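Local coordinates for protein CEP104 (Gallus gallus, PDB 5JO8) that is a centriolar protein whose TOG domain, an all-helical array, probably binds tubulin or microtubules, at residues T143-S147 with S148-I152; L189-S192 with R193-V197; M69-S72 with V73-K77. One frame throughout, in Å; residues are numbered along the deposited sequence.

Contact 1: T143-S147 with S148-I152; sequences TGDSS and SRLRI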
loop_
_atom_site.group_PDB
_atom_site.type_symbol
_atom_site.label_atom_id
_atom_site.label_comp_id
_atom_site.label_asym_id
_atom_site.label_seq_id
_atom_site.Cartn_x
_atom_site.Cartn_y
_atom_site.Cartn_z
ATOM N N THR A 143 -3.921 -4.205 6.107
ATOM C CA THR A 143 -2.911 -5.171 6.565
ATOM C C THR A 143 -2.843 -5.226 8.092
ATOM O O THR A 143 -2.125 -6.053 8.655
ATOM C CB THR A 143 -1.497 -4.883 6.002
ATOM O OG1 THR A 143 -0.934 -3.731 6.637
ATOM C CG2 THR A 143 -1.530 -4.705 4.482
ATOM N N GLY A 144 -3.589 -4.347 8.756
ATOM C CA GLY A 144 -3.733 -4.396 10.204
ATOM C C GLY A 144 -4.978 -5.134 10.676
ATOM O O GLY A 144 -5.260 -5.173 11.876
ATOM N N ASP A 145 -5.716 -5.724 9.736
ATOM C CA ASP A 145 -6.953 -6.438 10.056
ATOM C C ASP A 145 -6.726 -7.547 11.072
ATOM O O ASP A 145 -5.668 -8.164 11.100
ATOM C CB ASP A 145 -7.551 -7.053 8.793
ATOM C CG ASP A 145 -9.021 -7.352 8.942
ATOM O OD1 ASP A 145 -9.829 -6.416 8.768
ATOM O OD2 ASP A 145 -9.365 -8.515 9.233
ATOM N N SER A 146 -7.736 -7.828 11.891
ATOM C CA SER A 146 -7.610 -8.877 12.907
ATOM C C SER A 146 -7.630 -10.306 12.336
ATOM O O SER A 146 -7.238 -11.262 13.019
ATOM C CB SER A 146 -8.687 -8.711 13.983
ATOM O OG SER A 146 -9.976 -8.650 13.401
ATOM N N SER A 147 -8.077 -10.444 11.092
ATOM C CA SER A 147 -8.108 -11.742 10.423
ATOM C C SER A 147 -6.921 -11.919 9.484
ATOM O O SER A 147 -6.706 -11.112 8.573
ATOM C CB SER A 147 -9.415 -11.927 9.643
ATOM O OG SER A 147 -10.523 -12.031 10.519
ATOM N N SER A 148 -6.161 -12.985 9.710
ATOM C CA SER A 148 -4.972 -13.279 8.916
ATOM C C SER A 148 -5.254 -13.351 7.422
ATOM O O SER A 148 -4.440 -12.896 6.620
ATOM C CB SER A 148 -4.323 -14.585 9.386
ATOM O OG SER A 148 -5.199 -15.680 9.192
ATOM N N ARG A 149 -6.407 -13.896 7.051
ATOM C CA ARG A 149 -6.759 -14.034 5.648
ATOM C C ARG A 149 -6.677 -12.691 4.945
ATOM O O ARG A 149 -6.067 -12.575 3.879
ATOM C CB ARG A 149 -8.175 -14.601 5.494
ATOM C CG ARG A 149 -8.531 -14.967 4.060
ATOM C CD ARG A 149 -10.041 -15.030 3.854
ATOM N NE ARG A 149 -10.673 -13.769 4.219
ATOM C CZ ARG A 149 -10.762 -12.714 3.416
ATOM N NH1 ARG A 149 -11.354 -11.610 3.845
ATOM N NH2 ARG A 149 -10.268 -12.767 2.186
ATOM N N LEU A 150 -7.272 -11.680 5.560
ATOM C CA LEU A 150 -7.362 -10.371 4.919
ATOM C C LEU A 150 -6.012 -9.661 4.967
ATOM O O LEU A 150 -5.646 -8.978 4.013
ATOM C CB LEU A 150 -8.463 -9.514 5.553
ATOM C CG LEU A 150 -8.988 -8.288 4.788
ATOM C CD1 LEU A 150 -8.318 -7.016 5.250
ATOM C CD2 LEU A 150 -8.823 -8.448 3.278
ATOM N N ARG A 151 -5.262 -9.820 6.060
ATOM C CA ARG A 151 -3.933 -9.204 6.154
ATOM C C ARG A 151 -3.052 -9.690 5.016
ATOM O O ARG A 151 -2.289 -8.925 4.428
ATOM C CB ARG A 151 -3.255 -9.564 7.481
ATOM C CG ARG A 151 -3.920 -8.985 8.697
ATOM C CD ARG A 151 -2.981 -9.024 9.897
ATOM N NE ARG A 151 -2.555 -10.377 10.275
ATOM C CZ ARG A 151 -3.228 -11.172 11.103
ATOM N NH1 ARG A 151 -4.364 -10.760 11.640
ATOM N NH2 ARG A 151 -2.759 -12.377 11.400
ATOM N N ILE A 152 -3.167 -10.970 4.708
ATOM C CA ILE A 152 -2.372 -11.590 3.667
ATOM C C ILE A 152 -2.821 -11.104 2.296
ATOM O O ILE A 152 -1.991 -10.782 1.457
ATOM C CB ILE A 152 -2.419 -13.120 3.768
ATOM C CG1 ILE A 152 -1.716 -13.591 5.049
ATOM C CG2 ILE A 152 -1.794 -13.759 2.530
ATOM C CD1 ILE A 152 -2.026 -15.032 5.414
#

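Contact 2: L189-S192 with R193-V197; sequences LAMS and RVELV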
loop_
_atom_site.group_PDB
_atom_site.type_symbol
_atom_site.label_atom_id
_atom_site.label_comp_id
_atom_site.label_asym_id
_atom_site.label_seq_id
_atom_site.Cartn_x
_atom_site.Cartn_y
_atom_site.Cartn_z
ATOM N N LEU A 189 -0.719 -4.440 12.307
ATOM C CA LEU A 189 -0.270 -3.397 11.394
ATOM C C LEU A 189 1.257 -3.340 11.339
ATOM O O LEU A 189 1.852 -3.277 10.266
ATOM C CB LEU A 189 -0.805 -2.051 11.864
ATOM C CG LEU A 189 -0.649 -0.882 10.903
ATOM C CD1 LEU A 189 -1.482 -1.123 9.647
ATOM C CD2 LEU A 189 -1.044 0.419 11.597
ATOM N N ALA A 190 1.894 -3.365 12.506
ATOM C CA ALA A 190 3.346 -3.232 12.558
ATOM C C ALA A 190 4.023 -4.438 11.938
ATOM O O ALA A 190 4.985 -4.307 11.188
ATOM C CB ALA A 190 3.803 -3.074 14.002
ATOM N N MET A 191 3.526 -5.620 12.273
ATOM C CA MET A 191 4.067 -6.853 11.726
ATOM C C MET A 191 3.966 -6.880 10.209
ATOM O O MET A 191 4.917 -7.244 9.523
ATOM C CB MET A 191 3.342 -8.061 12.313
ATOM C CG MET A 191 3.857 -8.497 13.670
ATOM S SD MET A 191 5.605 -8.934 13.609
ATOM C CE MET A 191 5.582 -10.293 12.437
ATOM N N SER A 192 2.806 -6.498 9.685
ATOM C CA SER A 192 2.605 -6.466 8.246
ATOM C C SER A 192 3.570 -5.503 7.589
ATOM O O SER A 192 4.111 -5.789 6.526
ATOM C CB SER A 192 1.179 -6.038 7.921
ATOM O OG SER A 192 0.253 -7.064 8.251
ATOM N N ARG A 193 3.799 -4.375 8.245
ATOM C CA ARG A 193 4.698 -3.383 7.675
ATOM C C ARG A 193 6.138 -3.875 7.627
ATOM O O ARG A 193 6.792 -3.765 6.594
ATOM C CB ARG A 193 4.613 -2.044 8.403
ATOM C CG ARG A 193 5.347 -0.937 7.655
ATOM C CD ARG A 193 4.382 0.040 6.968
ATOM N NE ARG A 193 3.944 1.057 7.921
ATOM C CZ ARG A 193 4.703 2.062 8.343
ATOM N NH1 ARG A 193 5.945 2.195 7.896
ATOM N NH2 ARG A 193 4.226 2.930 9.225
ATOM N N VAL A 194 6.652 -4.438 8.723
ATOM C CA VAL A 194 8.031 -4.918 8.679
ATOM C C VAL A 194 8.194 -6.075 7.699
ATOM O O VAL A 194 9.220 -6.189 7.026
ATOM C CB VAL A 194 8.603 -5.237 10.072
ATOM C CG1 VAL A 194 8.755 -3.958 10.864
ATOM C CG2 VAL A 194 7.711 -6.228 10.828
ATOM N N GLU A 195 7.179 -6.931 7.603
ATOM C CA GLU A 195 7.262 -8.055 6.694
ATOM C C GLU A 195 7.228 -7.600 5.235
ATOM O O GLU A 195 7.919 -8.175 4.394
ATOM C CB GLU A 195 6.134 -9.054 6.968
ATOM C CG GLU A 195 6.261 -9.783 8.279
ATOM C CD GLU A 195 5.061 -10.672 8.542
ATOM O OE1 GLU A 195 3.958 -10.361 8.035
ATOM O OE2 GLU A 195 5.224 -11.682 9.247
ATOM N N LEU A 196 6.417 -6.586 4.943
ATOM C CA LEU A 196 6.367 -6.007 3.596
ATOM C C LEU A 196 7.710 -5.427 3.172
ATOM O O LEU A 196 8.176 -5.667 2.056
ATOM C CB LEU A 196 5.283 -4.931 3.494
ATOM C CG LEU A 196 3.903 -5.479 3.128
ATOM C CD1 LEU A 196 2.825 -4.434 3.351
ATOM C CD2 LEU A 196 3.898 -5.945 1.682
ATOM N N VAL A 197 8.335 -4.671 4.070
ATOM C CA VAL A 197 9.652 -4.117 3.798
ATOM C C VAL A 197 10.642 -5.257 3.572
ATOM O O VAL A 197 11.376 -5.253 2.584
ATOM C CB VAL A 197 10.131 -3.176 4.935
ATOM C CG1 VAL A 197 11.584 -2.764 4.715
ATOM C CG2 VAL A 197 9.235 -1.937 5.016
#

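Contact 3: M69-S72 with V73-K77; sequences MEMS and VSTPK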
loop_
_atom_site.group_PDB
_atom_site.type_symbol
_atom_site.label_atom_id
_atom_site.label_comp_id
_atom_site.label_asym_id
_atom_site.label_seq_id
_atom_site.Cartn_x
_atom_site.Cartn_y
_atom_site.Cartn_z
ATOM N N MET A 69 -13.516 0.069 -18.910
ATOM C CA MET A 69 -12.948 -0.856 -19.892
ATOM C C MET A 69 -13.498 -0.604 -21.298
ATOM O O MET A 69 -12.804 -0.813 -22.294
ATOM C CB MET A 69 -13.202 -2.321 -19.494
ATOM C CG MET A 69 -12.261 -2.839 -18.400
ATOM S SD MET A 69 -10.550 -2.929 -18.958
ATOM C CE MET A 69 -10.661 -4.253 -20.167
ATOM N N GLU A 70 -14.734 -0.136 -21.374
ATOM C CA GLU A 70 -15.389 0.025 -22.669
ATOM C C GLU A 70 -15.271 1.432 -23.255
ATOM O O GLU A 70 -15.792 1.699 -24.337
ATOM C CB GLU A 70 -16.843 -0.449 -22.593
ATOM C CG GLU A 70 -16.924 -1.950 -22.348
ATOM C CD GLU A 70 -18.344 -2.482 -22.248
ATOM O OE1 GLU A 70 -19.298 -1.669 -22.218
ATOM O OE2 GLU A 70 -18.496 -3.724 -22.198
ATOM N N MET A 71 -14.565 2.329 -22.564
ATOM C CA MET A 71 -14.339 3.672 -23.104
ATOM C C MET A 71 -13.480 3.606 -24.358
ATOM O O MET A 71 -12.387 3.039 -24.347
ATOM C CB MET A 71 -13.657 4.573 -22.072
ATOM C CG MET A 71 -14.465 4.820 -20.824
ATOM S SD MET A 71 -16.073 5.543 -21.156
ATOM C CE MET A 71 -15.606 7.021 -22.056
ATOM N N SER A 72 -13.987 4.194 -25.439
ATOM C CA SER A 72 -13.263 4.235 -26.703
ATOM C C SER A 72 -12.032 5.128 -26.588
ATOM O O SER A 72 -12.016 6.070 -25.798
ATOM C CB SER A 72 -14.176 4.750 -27.816
ATOM O OG SER A 72 -13.432 5.083 -28.976
ATOM N N VAL A 73 -11.004 4.827 -27.377
ATOM C CA VAL A 73 -9.785 5.630 -27.374
ATOM C C VAL A 73 -10.017 7.049 -27.890
ATOM O O VAL A 73 -9.197 7.933 -27.662
ATOM C CB VAL A 73 -8.641 4.942 -28.138
ATOM C CG1 VAL A 73 -8.203 3.674 -27.416
ATOM C CG2 VAL A 73 -9.067 4.648 -29.582
ATOM N N SER A 74 -11.135 7.267 -28.576
ATOM C CA SER A 74 -11.455 8.594 -29.089
ATOM C C SER A 74 -12.060 9.515 -28.036
ATOM O O SER A 74 -12.315 10.688 -28.303
ATOM C CB SER A 74 -12.401 8.497 -30.288
ATOM O OG SER A 74 -13.619 7.876 -29.909
ATOM N N THR A 75 -12.288 8.990 -26.836
ATOM C CA THR A 75 -12.835 9.801 -25.758
ATOM C C THR A 75 -11.845 10.914 -25.429
ATOM O O THR A 75 -10.644 10.648 -25.332
ATOM C CB THR A 75 -13.042 8.947 -24.483
ATOM O OG1 THR A 75 -13.857 7.802 -24.784
ATOM C CG2 THR A 75 -13.685 9.773 -23.385
ATOM N N PRO A 76 -12.333 12.163 -25.275
ATOM C CA PRO A 76 -11.431 13.266 -24.921
ATOM C C PRO A 76 -10.643 12.949 -23.664
ATOM O O PRO A 76 -11.190 12.344 -22.735
ATOM C CB PRO A 76 -12.386 14.431 -24.667
ATOM C CG PRO A 76 -13.526 14.153 -25.607
ATOM C CD PRO A 76 -13.698 12.648 -25.557
ATOM N N LYS A 77 -9.374 13.325 -23.649
ATOM C CA LYS A 77 -8.499 12.979 -22.530
ATOM C C LYS A 77 -8.997 13.495 -21.185
ATOM O O LYS A 77 -8.805 12.841 -20.159
ATOM C CB LYS A 77 -7.081 13.488 -22.789
ATOM C CG LYS A 77 -6.443 12.936 -24.053
ATOM C CD LYS A 77 -6.362 11.416 -24.028
ATOM C CE LYS A 77 -5.513 10.896 -25.176
ATOM N NZ LYS A 77 -5.647 9.433 -25.389
#

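Contact 1: T143-S147 with S148-I152
The side chain of Arg-151 overlaps the loop from Thr-143 to Ser-147, its aliphatic part lying against backbone carbonyl oxygens and its guanidinium turned so that NH1 meets one of them. With CG anti to the carbonyl carbon (chi1 -67°) and a bend at chi3, the chain curls back toward the loop, and Arg-151 CD comes to 3.3 Å from Thr-143 O. Arg-151 NH1 donates to Asp-145 O at 3.0 Å in a nearly straight bond (171° at the hydrogen), with the acceptor in the guanidinium plane. Over one face of that guanidinium, offset toward its rim, sits Ser-148 CA. Asp-145 takes a different role: its OD2 accepts from Ser-147 N at 3.0 Å on the anti side, out of the carboxylate plane, closing an Asx turn, while its CB meets Leu-150 CD1 at 3.6 Å and the two side chains cross at about a right angle. Leu-150 also packs on Phe-103 of helix 100-121. Ser-147, the N-cap residue, offers its carbonyl O to Arg-151 N at 3.2 Å, starting the helix 148-163. Replacing Arg-151 by an alanine would probably leave Asp-145 O without its guanidinium donor and the loop less firmly held to the first helical turn. A cationic side chain thus donates to one neutral carbonyl, Asp-145 O, while the carboxylate of Asp-145 instead shapes the turn.

Contact 2: L189-S192 with R193-V197
Two successive turns of one alpha-helix, 187-204 of the helical TOG array, make this contact, and regular i to i+4 hydrogen bonds carry its backbone. Met-191 O receives Glu-195 N at 3.0 Å, and Ser-192 O receives Leu-196 N at 2.9 Å. Along the helix surface, Met-191 and Glu-195, one turn apart, lean together: the methionine chain, bent at chi2 and chi3, in the conformer given turns its methyl CE to 3.5 Å from Glu-195 OE2, a contact that may be partial because Met-191 has a second conformer. With CG anti to the carbonyl carbon (chi1 -69°), Glu-195 CG lies 3.1 Å from Met-191 O. Val-194 CG2 also approaches Met-191 O, at 3.2 Å. Val-194 is buried against Phe-219 of helix 213-223 and Val-234 of helix 229-245. The polar ends of Ser-192 and Arg-193 are satisfied elsewhere: Ser-192 OG has two carbonyl oxygens within bonding reach, Thr-143 O, its stronger partner, and His-188 O, between which its single hydrogen must choose or be shared. The Arg-193 guanidinium reaches the carbonyls of Leu-177, Gln-179 and Leu-180, tying the helix to the end of helix 173-177 and the loop beyond. Within the helix, Arg-193 keeps its root close, CB standing 3.6 Å from Leu-189 O.

Contact 3: M69-S72 with V73-K77
The flat group at the centre is the peptide carbonyl of Ser-72, and both of its donors, from Thr-75, come to the oxygen from the same face of its plane. The backbone N of Thr-75 stands well above that plane, 56° out of it, and bonds to Ser-72 O at 3.1 Å. The hydroxyl OG1 of the same residue donates to Ser-72 O at 2.7 Å and lies much nearer the plane, tilted 22°. Two bonds from one residue therefore grip a single oxygen, and the rotation of the threonine, with OG1 beside its own backbone N (chi1 -55°), is what lets hydroxyl and amide reach it together. The methyl CE of Met-71 meets the side chain of Thr-75: the methionine chain, bent at chi2 and chi3, brings CE to 3.3 Å from Thr-75 OG1 and 3.6 Å from Thr-75 CG2, and the two side chains cross at about a right angle. Both residues also pack on Leu-80 of helix 77-94, which joins the turn to that helix. On the surface, Ser-72 OG and Ser-74 OG lie 3.0 Å apart in a hydrogen bond whose donor may be either hydroxyl; Ser-72 has a second deposited conformer, so this link may be partial. The whole is a type I beta turn from Ser-72 to Thr-75, in the loop that links helices 54-69 and 77-94 of the TOG domain.

Along the chain the order is contact 3, contact 1, contact 2, all within the TOG domain. Contacts 1 and 2 are neighbours, their centres 11 Å apart: the loop and helix start at 143-152 lie against helix 187-204, joined by a probable hydrogen bond between Ser-192 OG and Thr-143 O and by packing of Leu-189 on Thr-143 and Gly-144. Contact 3, in the loop between helices 54-69 and 77-94, is remote, its nearest atoms about 23 Å from contact 1 and about 25 Å from contact 2, on the other side of the chain's centre from contact 2. Such spacing fits an elongated helical array in which neighbouring helices pack on one another and distant parts do not touch.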